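PDB 3HDX: SusD superfamily protein, which probably binds polysaccharide at the outer membrane of a gut Bacteroides as a member of the SusD family, in carbohydrate metabolism. Local coordinates for residues D309-I314 against S322-N327. Residues are numbered along the deposited sequence; the frame is centred on the assembly and turned at random.
Sequences DLRFGI and SYYVQN
One direct backbone hydrogen bond and a bridging water join the type I turn Asp309–Phe312 to the bend that leads into strand 325-326. Tyr324 N donates to Arg311 O (3.0 Å) in the carbonyl plane, though the bond is far from straight, 130° at the hydrogen. Beside it one water makes four bonds, donating to Leu310 O and Ile314 O and accepting from Gly313 N and Tyr323 N.

Three aromatic rings lie against this polar link. Arg311 CB makes a CH-pi contact over the centre of the Tyr324 ring, 3.7 Å from the centroid, while Arg311 CD touches Tyr324 OH in van der Waals contact. The edge of Tyr323 meets Leu310 O and Ile314 CG2, and Phe312 turns its CD1 edge to Ser322 OG (3.5 Å).

The turn is closed by Phe312 N donating to Asp309 O and reinforced by the Asp309 carboxylate. Asp309 OD1 takes Arg311 N on its anti lone pair, an Asx turn, and Arg311 NE on its syn lone pair (2.8 Å) in a side-on salt bridge; Arg311 NH2 donates to Asp309 OD2 from above the carboxylate plane. Arg311 NH1 forms salt bridges with Glu419 and Glu423, and Tyr324 OH bonds Arg422 O on the same helix, 409-423. The acidic partners probably keep the buried guanidinium charged, offsetting the nearby Arg422.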
# COMPACT_ATOMS: atom_id res chain seq x y z
N ASP A 309 21.64 13.02 2.93
CA ASP A 309 20.38 12.27 2.97
C ASP A 309 20.44 11.25 4.12
O ASP A 309 21.27 10.32 4.10
CB ASP A 309 20.14 11.60 1.64
CG ASP A 309 18.72 11.12 1.48
OD1 ASP A 309 18.18 10.47 2.41
OD2 ASP A 309 18.13 11.45 0.42
N LEU A 310 19.57 11.46 5.12
CA LEU A 310 19.57 10.56 6.29
C LEU A 310 19.24 9.12 5.97
O LEU A 310 19.59 8.22 6.74
CB LEU A 310 18.62 11.06 7.40
CG LEU A 310 19.00 12.40 8.06
CD1 LEU A 310 17.94 12.87 9.02
CD2 LEU A 310 20.36 12.24 8.78
N ARG A 311 18.55 8.86 4.87
CA ARG A 311 18.23 7.48 4.50
C ARG A 311 19.46 6.71 4.00
O ARG A 311 19.53 5.50 4.19
CB ARG A 311 17.15 7.50 3.40
CG ARG A 311 15.80 8.11 3.89
CD ARG A 311 14.89 8.60 2.82
NE ARG A 311 15.44 9.79 2.12
CZ ARG A 311 14.71 10.74 1.51
NH1 ARG A 311 13.38 10.74 1.56
NH2 ARG A 311 15.31 11.72 0.86
N PHE A 312 20.42 7.42 3.41
CA PHE A 312 21.64 6.82 2.87
C PHE A 312 22.79 7.80 3.02
O PHE A 312 23.24 8.43 2.08
CB PHE A 312 21.46 6.35 1.43
CG PHE A 312 22.64 5.63 0.91
CD1 PHE A 312 23.07 4.46 1.55
CD2 PHE A 312 23.38 6.13 -0.16
CE1 PHE A 312 24.19 3.82 1.09
CE2 PHE A 312 24.50 5.49 -0.62
CZ PHE A 312 24.92 4.33 0.01
N GLY A 313 23.25 7.92 4.24
CA GLY A 313 24.28 8.87 4.57
C GLY A 313 24.93 8.49 5.87
O GLY A 313 25.74 7.55 5.91
N ILE A 314 24.52 9.16 6.95
CA ILE A 314 25.09 8.90 8.27
C ILE A 314 24.94 7.41 8.68
O ILE A 314 23.94 6.73 8.36
CB ILE A 314 24.40 9.82 9.33
CG1 ILE A 314 25.17 9.90 10.64
CG2 ILE A 314 22.94 9.41 9.58
CD1 ILE A 314 26.48 10.68 10.51
N SER A 322 24.14 2.40 7.10
CA SER A 322 23.39 3.61 6.89
C SER A 322 21.98 3.23 7.36
O SER A 322 21.72 2.04 7.67
CB SER A 322 23.37 3.96 5.41
OG SER A 322 22.78 2.90 4.65
N TYR A 323 21.06 4.18 7.39
CA TYR A 323 19.70 3.86 7.87
C TYR A 323 18.91 2.90 6.96
O TYR A 323 18.11 2.12 7.46
CB TYR A 323 18.89 5.10 8.19
CG TYR A 323 19.22 5.65 9.55
CD1 TYR A 323 18.73 5.03 10.70
CD2 TYR A 323 19.96 6.82 9.71
CE1 TYR A 323 19.01 5.53 12.00
CE2 TYR A 323 20.25 7.32 11.00
CZ TYR A 323 19.76 6.68 12.13
OH TYR A 323 20.05 7.19 13.39
N TYR A 324 19.18 2.92 5.66
CA TYR A 324 18.53 1.99 4.73
C TYR A 324 19.29 0.73 4.39
O TYR A 324 18.67 -0.26 4.00
CB TYR A 324 18.22 2.69 3.41
CG TYR A 324 16.90 3.44 3.31
CD1 TYR A 324 16.16 3.84 4.43
CD2 TYR A 324 16.41 3.77 2.05
CE1 TYR A 324 14.96 4.52 4.29
CE2 TYR A 324 15.24 4.45 1.89
CZ TYR A 324 14.51 4.83 3.01
OH TYR A 324 13.31 5.48 2.92
N VAL A 325 20.63 0.78 4.47
CA VAL A 325 21.47 -0.29 3.94
C VAL A 325 22.62 -0.65 4.89
O VAL A 325 23.28 0.22 5.45
CB VAL A 325 22.05 0.17 2.57
CG1 VAL A 325 22.91 -0.91 1.95
CG2 VAL A 325 20.92 0.57 1.60
N GLN A 326 22.89 -1.94 4.99
CA GLN A 326 24.00 -2.48 5.77
C GLN A 326 24.94 -3.25 4.86
O GLN A 326 24.64 -3.53 3.69
CB GLN A 326 23.49 -3.36 6.90
CG GLN A 326 22.93 -2.57 8.07
CD GLN A 326 22.43 -3.43 9.18
OE1 GLN A 326 22.93 -4.55 9.40
NE2 GLN A 326 21.52 -2.89 9.97
N ASN A 327 26.12 -3.60 5.40
CA ASN A 327 27.12 -4.36 4.65
C ASN A 327 27.61 -3.62 3.42
O ASN A 327 27.83 -4.22 2.34
CB ASN A 327 26.62 -5.76 4.26
CG ASN A 327 26.22 -6.59 5.43
OD1 ASN A 327 26.43 -6.24 6.59
ND2 ASN A 327 25.67 -7.76 5.13
O HOH W 1 21.93 6.87 6.63